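Side-chain contacts in putative uncharacterized protein smu.1604c (Streptococcus mutans, PDB 3L9F), which is a PadR-type protein that probably acts as a winged-helix transcription regulator, binding DNA as a dimer: residues E154-K159 with K196-E201; M132-G137 with E146-E151; K38-G43 with S64-G69. All coordinates share one frame; numbering follows the deposited sequence.

Contact 1 of 3, residues E154-K159 with K196-E201; sequences ERKEEK and KVLEEE
Lys156 stretches its aliphatic chain from helix 142-172 toward Leu198 of helix 178-202, and its NZ ends 4.4 Å from Leu198 CD1. After bends at chi1 and chi2 the chain is extended at chi3, but the last torsion is nearly eclipsed (chi4 17°), turning NZ back toward CG within the seam between the two antiparallel helices. There NZ has polar company: a hydrogen bond to Tyr186 OH of the second subunit and a salt bridge to Glu152. Leu198 itself packs on Ile149, Glu152 and Ile153, and on the same Tyr186 of the neighbouring chain. Beside this pair two carboxylates approach each other, Glu157 OE2 lying 4.4 Å from Glu199 OE2. Lys195, one turn before Glu199, forms a salt bridge with Glu199 OE2 and also touches Glu157. The backbones are well separated, with the CA atoms of Lys156 and Lys196 9.9 Å apart, so long side chains span the gap. The two segments themselves touch lightly, and the charges here are probably balanced by Glu152, Lys195 and Tyr186 of the second subunit rather than by each other, the Glu157-Glu199 repulsion being eased by Lys195.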
loop_
_atom_site.group_PDB
_atom_site.type_symbol
_atom_site.label_atom_id
_atom_site.label_comp_id
_atom_site.label_asym_id
_atom_site.label_seq_id
_atom_site.Cartn_x
_atom_site.Cartn_y
_atom_site.Cartn_z
ATOM N N GLU A 154 -5.189 13.458 10.886
ATOM C CA GLU A 154 -6.401 13.899 10.194
ATOM C C GLU A 154 -6.768 12.975 9.034
ATOM O O GLU A 154 -7.947 12.701 8.793
ATOM C CB GLU A 154 -6.255 15.340 9.715
ATOM C CG GLU A 154 -6.123 16.326 10.858
ATOM C CD GLU A 154 -5.749 17.721 10.388
ATOM O OE1 GLU A 154 -5.661 17.936 9.156
ATOM O OE2 GLU A 154 -5.542 18.603 11.255
ATOM N N ARG A 155 -5.765 12.484 8.317
ATOM C CA ARG A 155 -6.037 11.567 7.223
ATOM C C ARG A 155 -6.659 10.281 7.747
ATOM O O ARG A 155 -7.606 9.752 7.149
ATOM C CB ARG A 155 -4.778 11.288 6.399
ATOM C CG ARG A 155 -4.447 12.414 5.428
ATOM C CD ARG A 155 -3.374 12.003 4.427
ATOM N NE ARG A 155 -2.102 11.748 5.090
ATOM C CZ ARG A 155 -1.146 12.660 5.249
ATOM N NH1 ARG A 155 -1.318 13.894 4.785
ATOM N NH2 ARG A 155 -0.020 12.341 5.875
ATOM N N LYS A 156 -6.145 9.787 8.872
ATOM C CA LYS A 156 -6.688 8.573 9.466
ATOM C C LYS A 156 -8.113 8.820 9.939
ATOM O O LYS A 156 -8.971 7.954 9.819
ATOM C CB LYS A 156 -5.829 8.082 10.629
ATOM C CG LYS A 156 -4.404 7.688 10.233
ATOM C CD LYS A 156 -4.408 6.444 9.350
ATOM C CE LYS A 156 -2.994 5.916 9.156
ATOM N NZ LYS A 156 -2.101 6.498 10.199
ATOM N N GLU A 157 -8.370 10.006 10.472
ATOM C CA GLU A 157 -9.720 10.315 10.934
ATOM C C GLU A 157 -10.714 10.322 9.782
ATOM O O GLU A 157 -11.824 9.780 9.903
ATOM C CB GLU A 157 -9.735 11.628 11.716
ATOM C CG GLU A 157 -9.301 11.442 13.160
ATOM C CD GLU A 157 -8.973 12.740 13.866
ATOM O OE1 GLU A 157 -8.726 13.751 13.178
ATOM O OE2 GLU A 157 -8.947 12.741 15.118
ATOM N N GLU A 158 -10.305 10.907 8.655
ATOM C CA GLU A 158 -11.136 10.942 7.459
ATOM C C GLU A 158 -11.450 9.529 6.965
ATOM O O GLU A 158 -12.583 9.233 6.579
ATOM C CB GLU A 158 -10.439 11.722 6.348
ATOM C CG GLU A 158 -11.378 12.576 5.495
ATOM C CD GLU A 158 -12.544 11.791 4.904
ATOM O OE1 GLU A 158 -13.614 11.725 5.553
ATOM O OE2 GLU A 158 -12.395 11.252 3.785
ATOM N N LYS A 159 -10.446 8.658 6.970
ATOM C CA LYS A 159 -10.659 7.282 6.501
ATOM C C LYS A 159 -11.540 6.476 7.452
ATOM O O LYS A 159 -12.382 5.696 7.014
ATOM C CB LYS A 159 -9.327 6.565 6.266
ATOM C CG LYS A 159 -8.533 7.163 5.115
ATOM C CD LYS A 159 -7.136 6.556 5.023
ATOM C CE LYS A 159 -6.338 7.189 3.897
ATOM N NZ LYS A 159 -5.002 6.548 3.769
ATOM N N LYS A 196 -3.660 6.024 16.966
ATOM C CA LYS A 196 -3.336 6.018 18.391
ATOM C C LYS A 196 -1.843 6.198 18.670
ATOM O O LYS A 196 -1.452 6.945 19.572
ATOM C CB LYS A 196 -3.842 4.728 19.031
ATOM C CG LYS A 196 -3.641 4.666 20.526
ATOM C CD LYS A 196 -4.792 3.940 21.206
ATOM C CE LYS A 196 -4.676 4.044 22.720
ATOM N NZ LYS A 196 -4.402 5.445 23.179
ATOM N N VAL A 197 -1.006 5.516 17.895
ATOM C CA VAL A 197 0.441 5.662 18.043
ATOM C C VAL A 197 0.856 7.113 17.865
ATOM O O VAL A 197 1.655 7.650 18.638
ATOM C CB VAL A 197 1.205 4.776 17.038
ATOM C CG1 VAL A 197 2.648 5.222 16.937
ATOM C CG2 VAL A 197 1.108 3.309 17.447
ATOM N N LEU A 198 0.298 7.762 16.855
ATOM C CA LEU A 198 0.636 9.151 16.587
ATOM C C LEU A 198 0.104 10.070 17.689
ATOM O O LEU A 198 0.786 10.997 18.115
ATOM C CB LEU A 198 0.097 9.561 15.221
ATOM C CG LEU A 198 0.714 8.776 14.058
ATOM C CD1 LEU A 198 0.140 9.281 12.747
ATOM C CD2 LEU A 198 2.232 8.894 14.078
ATOM N N GLU A 199 -1.119 9.813 18.145
ATOM C CA GLU A 199 -1.682 10.586 19.247
ATOM C C GLU A 199 -0.812 10.464 20.490
ATOM O O GLU A 199 -0.515 11.464 21.153
ATOM C CB GLU A 199 -3.117 10.146 19.540
ATOM C CG GLU A 199 -4.075 10.535 18.428
ATOM C CD GLU A 199 -5.485 10.039 18.658
ATOM O OE1 GLU A 199 -5.665 9.075 19.444
ATOM O OE2 GLU A 199 -6.411 10.615 18.040
ATOM N N GLU A 200 -0.386 9.241 20.789
ATOM C CA GLU A 200 0.471 8.997 21.946
ATOM C C GLU A 200 1.806 9.722 21.790
ATOM O O GLU A 200 2.375 10.206 22.770
ATOM C CB GLU A 200 0.683 7.497 22.168
ATOM C CG GLU A 200 -0.562 6.768 22.646
ATOM C CD GLU A 200 -0.414 5.257 22.591
ATOM O OE1 GLU A 200 0.498 4.765 21.889
ATOM O OE2 GLU A 200 -1.215 4.557 23.248
ATOM N N GLU A 201 2.298 9.811 20.557
ATOM C CA GLU A 201 3.525 10.560 20.299
ATOM C C GLU A 201 3.337 12.044 20.593
ATOM O O GLU A 201 4.174 12.667 21.240
ATOM C CB GLU A 201 3.991 10.379 18.852
ATOM C CG GLU A 201 5.208 11.220 18.490
ATOM C CD GLU A 201 6.410 10.894 19.358
ATOM O OE1 GLU A 201 6.527 9.726 19.803
ATOM O OE2 GLU A 201 7.233 11.808 19.590
#

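Contact 2 of 3, residues M132-G137 with E146-E151; sequences MRLFFG and EQLIRE
The turn linking helices 129-135 and 142-172 in the C-terminal region brings Arg133 and Leu134, at the end of the first helix, against Leu148 near the start of the second. The methyl CD1 of Leu148 carries the contact from its side: it lies 4.1 Å from Leu134 CD1 and 4.1 Å from Arg133 CB, resting against two consecutive residues of the other helix. Its chain is extended at the tip, with CD1 anti to CA (chi2 179°), which pushes this methyl forward. The two leucines pass alongside one another, pointing opposite ways, with their CD1 methyls meeting. The two helical pieces run roughly antiparallel and come closest at these leucines, whose CA atoms are 8.6 Å apart.

Only the first side-chain carbon of Arg133 joins the apolar patch. The chain then bends at chi2 (-49°), and the guanidinium is held by several partners: NE by a salt bridge to Asp129, NH2 by a hydrogen bond to Ser119 O of the second subunit, and the group as a whole by a cation-pi contact with Tyr116 of that subunit. This turn, part of the Virulence activator alpha C-term family region, is thus built into the dimer interface. Leu134 O accepts a hydrogen bond from Thr179 of the second subunit, while Leu148 packs on its Val121.

Beside Leu148, Ile149 leans toward the same patch and packs on Glu201 and Leu202 of helix 178-202. One turn apart on helix 142-172, Arg150 NH2 and Glu146 OE2 form a salt bridge of 3.0 Å. The oxygen lies in the guanidinium plane but is met on its anti side, 30° out of the carboxylate plane. Past the last helical residue, Phe135 CD2 sits 3.7 Å above the plane of the Phe136 ring, over its centre.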
loop_
_atom_site.group_PDB
_atom_site.type_symbol
_atom_site.label_atom_id
_atom_site.label_comp_id
_atom_site.label_asym_id
_atom_site.label_seq_id
_atom_site.Cartn_x
_atom_site.Cartn_y
_atom_site.Cartn_z
ATOM N N MET A 132 7.926 7.249 5.296
ATOM C CA MET A 132 9.190 7.526 4.623
ATOM C C MET A 132 9.767 8.853 5.115
ATOM O O MET A 132 10.960 8.942 5.408
ATOM C CB MET A 132 8.991 7.537 3.104
ATOM C CG MET A 132 10.257 7.667 2.283
ATOM S SD MET A 132 10.757 9.386 2.008
ATOM C CE MET A 132 11.971 9.161 0.699
ATOM N N ARG A 133 8.917 9.879 5.218
ATOM C CA ARG A 133 9.382 11.206 5.616
ATOM C C ARG A 133 9.990 11.146 7.007
ATOM O O ARG A 133 11.033 11.748 7.272
ATOM C CB ARG A 133 8.237 12.226 5.613
ATOM C CG ARG A 133 7.470 12.322 4.310
ATOM C CD ARG A 133 8.393 12.452 3.104
ATOM N NE ARG A 133 7.620 12.652 1.882
ATOM C CZ ARG A 133 7.260 13.844 1.415
ATOM N NH1 ARG A 133 6.542 13.933 0.306
ATOM N NH2 ARG A 133 7.618 14.948 2.059
ATOM N N LEU A 134 9.327 10.437 7.910
ATOM C CA LEU A 134 9.869 10.285 9.255
ATOM C C LEU A 134 11.149 9.435 9.264
ATOM O O LEU A 134 12.102 9.750 9.980
ATOM C CB LEU A 134 8.815 9.712 10.205
ATOM C CG LEU A 134 7.984 10.753 10.964
ATOM C CD1 LEU A 134 7.262 11.689 9.996
ATOM C CD2 LEU A 134 7.000 10.065 11.889
ATOM N N PHE A 135 11.181 8.367 8.469
ATOM C CA PHE A 135 12.368 7.510 8.451
ATOM C C PHE A 135 13.591 8.290 8.010
ATOM O O PHE A 135 14.681 8.123 8.567
ATOM C CB PHE A 135 12.194 6.277 7.560
ATOM C CG PHE A 135 13.274 5.252 7.763
ATOM C CD1 PHE A 135 13.132 4.273 8.729
ATOM C CD2 PHE A 135 14.444 5.294 7.014
ATOM C CE1 PHE A 135 14.125 3.332 8.940
ATOM C CE2 PHE A 135 15.442 4.358 7.221
ATOM C CZ PHE A 135 15.282 3.375 8.188
ATOM N N PHE A 136 13.399 9.148 7.013
ATOM C CA PHE A 136 14.481 9.947 6.463
ATOM C C PHE A 136 14.375 11.383 6.970
ATOM O O PHE A 136 14.836 12.320 6.330
ATOM C CB PHE A 136 14.436 9.884 4.929
ATOM C CG PHE A 136 14.728 8.514 4.375
ATOM C CD1 PHE A 136 16.002 7.987 4.440
ATOM C CD2 PHE A 136 13.731 7.758 3.793
ATOM C CE1 PHE A 136 16.272 6.729 3.942
ATOM C CE2 PHE A 136 13.997 6.499 3.280
ATOM C CZ PHE A 136 15.276 5.987 3.360
ATOM N N GLY A 137 13.783 11.541 8.147
ATOM C CA GLY A 137 13.467 12.858 8.660
ATOM C C GLY A 137 14.437 13.376 9.703
ATOM O O GLY A 137 14.020 13.909 10.734
ATOM N N GLU A 146 5.832 17.899 13.961
ATOM C CA GLU A 146 4.540 17.970 14.624
ATOM C C GLU A 146 3.429 18.100 13.592
ATOM O O GLU A 146 2.381 17.453 13.706
ATOM C CB GLU A 146 4.508 19.150 15.585
ATOM C CG GLU A 146 3.216 19.287 16.367
ATOM C CD GLU A 146 3.297 20.381 17.423
ATOM O OE1 GLU A 146 4.427 20.745 17.818
ATOM O OE2 GLU A 146 2.232 20.875 17.856
ATOM N N GLN A 147 3.674 18.914 12.569
ATOM C CA GLN A 147 2.682 19.152 11.527
ATOM C C GLN A 147 2.435 17.889 10.710
ATOM O O GLN A 147 1.289 17.568 10.384
ATOM C CB GLN A 147 3.118 20.289 10.606
ATOM C CG GLN A 147 2.072 20.677 9.566
ATOM N N LEU A 148 3.508 17.176 10.374
ATOM C CA LEU A 148 3.359 15.948 9.597
ATOM C C LEU A 148 2.496 14.967 10.367
ATOM O O LEU A 148 1.601 14.330 9.806
ATOM C CB LEU A 148 4.719 15.318 9.286
ATOM C CG LEU A 148 5.600 16.009 8.243
ATOM C CD1 LEU A 148 6.916 15.253 8.079
ATOM C CD2 LEU A 148 4.879 16.131 6.916
ATOM N N ILE A 149 2.768 14.842 11.661
ATOM C CA ILE A 149 1.993 13.934 12.487
ATOM C C ILE A 149 0.516 14.339 12.567
ATOM O O ILE A 149 -0.358 13.493 12.414
ATOM C CB ILE A 149 2.593 13.766 13.890
ATOM C CG1 ILE A 149 4.021 13.233 13.774
ATOM C CG2 ILE A 149 1.734 12.811 14.711
ATOM C CD1 ILE A 149 4.781 13.185 15.082
ATOM N N ARG A 150 0.238 15.622 12.790
ATOM C CA ARG A 150 -1.159 16.088 12.837
ATOM C C ARG A 150 -1.901 15.862 11.528
ATOM O O ARG A 150 -3.075 15.464 11.520
ATOM C CB ARG A 150 -1.230 17.567 13.211
ATOM C CG ARG A 150 -0.907 17.834 14.662
ATOM C CD ARG A 150 -0.966 19.326 14.980
ATOM N NE ARG A 150 -0.396 19.600 16.295
ATOM C CZ ARG A 150 -0.981 19.265 17.440
ATOM N NH1 ARG A 150 -2.156 18.643 17.429
ATOM N NH2 ARG A 150 -0.393 19.547 18.595
ATOM N N GLU A 151 -1.223 16.112 10.414
ATOM C CA GLU A 151 -1.856 15.943 9.117
ATOM C C GLU A 151 -2.166 14.478 8.840
ATOM O O GLU A 151 -3.203 14.157 8.258
ATOM C CB GLU A 151 -1.015 16.591 8.015
ATOM C CG GLU A 151 -0.877 18.094 8.225
ATOM C CD GLU A 151 -0.253 18.817 7.051
ATOM O OE1 GLU A 151 0.066 18.155 6.041
ATOM O OE2 GLU A 151 -0.086 20.053 7.139
#

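Contact 3 of 3, residues K38-G43 with S64-G69; sequences KDIILG and SYFYDG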
loop_
_atom_site.group_PDB
_atom_site.type_symbol
_atom_site.label_atom_id
_atom_site.label_comp_id
_atom_site.label_asym_id
_atom_site.label_seq_id
_atom_site.Cartn_x
_atom_site.Cartn_y
_atom_site.Cartn_z
ATOM N N LYS A 38 -7.467 -4.269 -12.627
ATOM C CA LYS A 38 -8.403 -5.030 -13.447
ATOM C C LYS A 38 -9.239 -5.996 -12.611
ATOM O O LYS A 38 -10.415 -6.210 -12.893
ATOM C CB LYS A 38 -7.667 -5.796 -14.555
ATOM C CG LYS A 38 -6.681 -6.832 -14.036
ATOM C CD LYS A 38 -6.855 -8.185 -14.714
ATOM C CE LYS A 38 -6.426 -8.132 -16.168
ATOM N NZ LYS A 38 -6.148 -9.493 -16.707
ATOM N N ASP A 39 -8.634 -6.575 -11.578
ATOM C CA ASP A 39 -9.321 -7.585 -10.785
ATOM C C ASP A 39 -10.352 -6.943 -9.866
ATOM O O ASP A 39 -11.452 -7.472 -9.680
ATOM C CB ASP A 39 -8.321 -8.410 -9.973
ATOM C CG ASP A 39 -7.217 -8.994 -10.838
ATOM O OD1 ASP A 39 -7.542 -9.771 -11.759
ATOM O OD2 ASP A 39 -6.033 -8.666 -10.599
ATOM N N ILE A 40 -10.004 -5.814 -9.276
ATOM C CA ILE A 40 -10.965 -5.178 -8.392
ATOM C C ILE A 40 -12.122 -4.581 -9.205
ATOM O O ILE A 40 -13.269 -4.553 -8.740
ATOM C CB ILE A 40 -10.316 -4.135 -7.485
ATOM C CG1 ILE A 40 -11.338 -3.623 -6.465
ATOM C CG2 ILE A 40 -9.742 -3.016 -8.312
ATOM C CD1 ILE A 40 -10.703 -2.975 -5.266
ATOM N N ILE A 41 -11.838 -4.140 -10.428
ATOM C CA ILE A 41 -12.905 -3.609 -11.271
ATOM C C ILE A 41 -13.862 -4.712 -11.694
ATOM O O ILE A 41 -15.076 -4.521 -11.675
ATOM C CB ILE A 41 -12.360 -2.822 -12.488
ATOM C CG1 ILE A 41 -11.775 -1.488 -12.014
ATOM C CG2 ILE A 41 -13.472 -2.569 -13.510
ATOM C CD1 ILE A 41 -10.839 -0.843 -13.001
ATOM N N LEU A 42 -13.330 -5.875 -12.063
ATOM C CA LEU A 42 -14.206 -7.000 -12.378
ATOM C C LEU A 42 -15.044 -7.365 -11.168
ATOM O O LEU A 42 -16.220 -7.712 -11.303
ATOM C CB LEU A 42 -13.404 -8.215 -12.831
ATOM C CG LEU A 42 -12.886 -8.085 -14.254
ATOM C CD1 LEU A 42 -12.029 -9.308 -14.590
ATOM C CD2 LEU A 42 -14.071 -7.958 -15.203
ATOM N N GLY A 43 -14.433 -7.302 -9.989
ATOM C CA GLY A 43 -15.169 -7.510 -8.752
ATOM C C GLY A 43 -16.331 -6.539 -8.594
ATOM O O GLY A 43 -17.460 -6.943 -8.270
ATOM N N SER A 64 -11.639 1.949 -0.746
ATOM C CA SER A 64 -10.299 2.474 -0.534
ATOM C C SER A 64 -9.589 1.957 0.731
ATOM O O SER A 64 -8.380 2.156 0.881
ATOM C CB SER A 64 -10.320 4.000 -0.538
ATOM O OG SER A 64 -11.069 4.496 0.556
ATOM N N TYR A 65 -10.316 1.324 1.648
ATOM C CA TYR A 65 -9.656 0.808 2.851
ATOM C C TYR A 65 -8.851 -0.454 2.554
ATOM O O TYR A 65 -8.044 -0.884 3.384
ATOM C CB TYR A 65 -10.630 0.571 4.015
ATOM C CG TYR A 65 -11.630 -0.539 3.800
ATOM C CD1 TYR A 65 -12.752 -0.332 3.005
ATOM C CD2 TYR A 65 -11.466 -1.791 4.397
ATOM C CE1 TYR A 65 -13.686 -1.325 2.809
ATOM C CE2 TYR A 65 -12.395 -2.799 4.204
ATOM C CZ TYR A 65 -13.508 -2.558 3.403
ATOM O OH TYR A 65 -14.458 -3.530 3.181
ATOM N N PHE A 66 -9.066 -1.048 1.382
ATOM C CA PHE A 66 -8.222 -2.176 0.971
ATOM C C PHE A 66 -7.653 -2.042 -0.431
ATOM O O PHE A 66 -6.854 -2.856 -0.869
ATOM C CB PHE A 66 -8.915 -3.525 1.173
ATOM C CG PHE A 66 -10.089 -3.773 0.264
ATOM C CD1 PHE A 66 -9.905 -4.342 -0.986
ATOM C CD2 PHE A 66 -11.383 -3.494 0.687
ATOM C CE1 PHE A 66 -10.982 -4.598 -1.818
ATOM C CE2 PHE A 66 -12.480 -3.752 -0.149
ATOM C CZ PHE A 66 -12.273 -4.296 -1.401
ATOM N N TYR A 67 -8.039 -0.992 -1.135
ATOM C CA TYR A 67 -7.420 -0.738 -2.423
ATOM C C TYR A 67 -7.337 0.749 -2.672
ATOM O O TYR A 67 -8.336 1.406 -2.951
ATOM C CB TYR A 67 -8.160 -1.436 -3.563
ATOM C CG TYR A 67 -7.401 -1.353 -4.874
ATOM C CD1 TYR A 67 -7.325 -0.159 -5.584
ATOM C CD2 TYR A 67 -6.738 -2.469 -5.385
ATOM C CE1 TYR A 67 -6.617 -0.081 -6.778
ATOM C CE2 TYR A 67 -6.034 -2.400 -6.573
ATOM C CZ TYR A 67 -5.977 -1.209 -7.262
ATOM O OH TYR A 67 -5.273 -1.145 -8.443
ATOM N N ASP A 68 -6.132 1.281 -2.535
ATOM C CA ASP A 68 -5.893 2.689 -2.724
ATOM C C ASP A 68 -4.604 2.816 -3.505
ATOM O O ASP A 68 -3.514 2.700 -2.941
ATOM C CB ASP A 68 -5.791 3.409 -1.379
ATOM C CG ASP A 68 -6.077 4.896 -1.494
ATOM O OD1 ASP A 68 -5.966 5.429 -2.613
ATOM O OD2 ASP A 68 -6.424 5.530 -0.478
ATOM N N GLY A 69 -4.736 3.022 -4.812
ATOM C CA GLY A 69 -3.590 3.056 -5.702
ATOM C C GLY A 69 -3.283 4.450 -6.205
ATOM O O GLY A 69 -3.541 5.438 -5.522
#
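Apolar packing and a CH-pi contact join Ile40 of helix 37-44 to Phe66 and Tyr67, and the two branches of the isoleucine divide the work. Among the apolar contacts, CD1 at the end of the longer branch lies 3.4 Å from Tyr67 CB, a tight approach, and 3.7 Å from Tyr67 CG. The same methyl meets Phe66 CE1 at 3.8 Å, so it fills the angle between two successive aromatic side chains. With CG1 opposite the backbone N (chi1 -173°), the long branch reaches out from the helix to this position. The CH-pi contact belongs to the shorter branch: CG2 stands over one face of the Tyr67 ring, 4.2 Å from its centroid and only 11° off the ring normal. Tyr67 and Asp68 form a short strand that pairs antiparallel with a strand of the second subunit, and Phe66 meets Phe135 of that chain. Asp68, next to Tyr67, binds magnesium in a crystal structure of this protein, though no metal is bound to this chain. Within the winged-helix domain, helix 37-44 thus packs on the segment that follows helix 52-62, while its Ile41 faces helix 74-83 and its Leu42 touches helix 107-118.

How the contacts relate
From the N terminus, contact 3 comes first: it closes the excursion through strand 50-51 and helix 52-62, fastening the first helix of the PadR domain to the dimer-pairing strand 67-68. The chain then passes through the wing strands and helix 107-118 before contact 2 closes the short turn between helices 129-135 and 142-172. Contact 1 follows, closing the long hairpin of helices 142-172 and 178-202. The three are in series; none nests or crosses. Contacts 1 and 2 share helix 142-172 and touch, Ile149 CG2 lying 3.7 Å from Leu198 CB. Contact 3, its centre about 24 Å from contact 1's centre and about 27 Å from contact 2's, meets the helix 129-135 end of the other subunit.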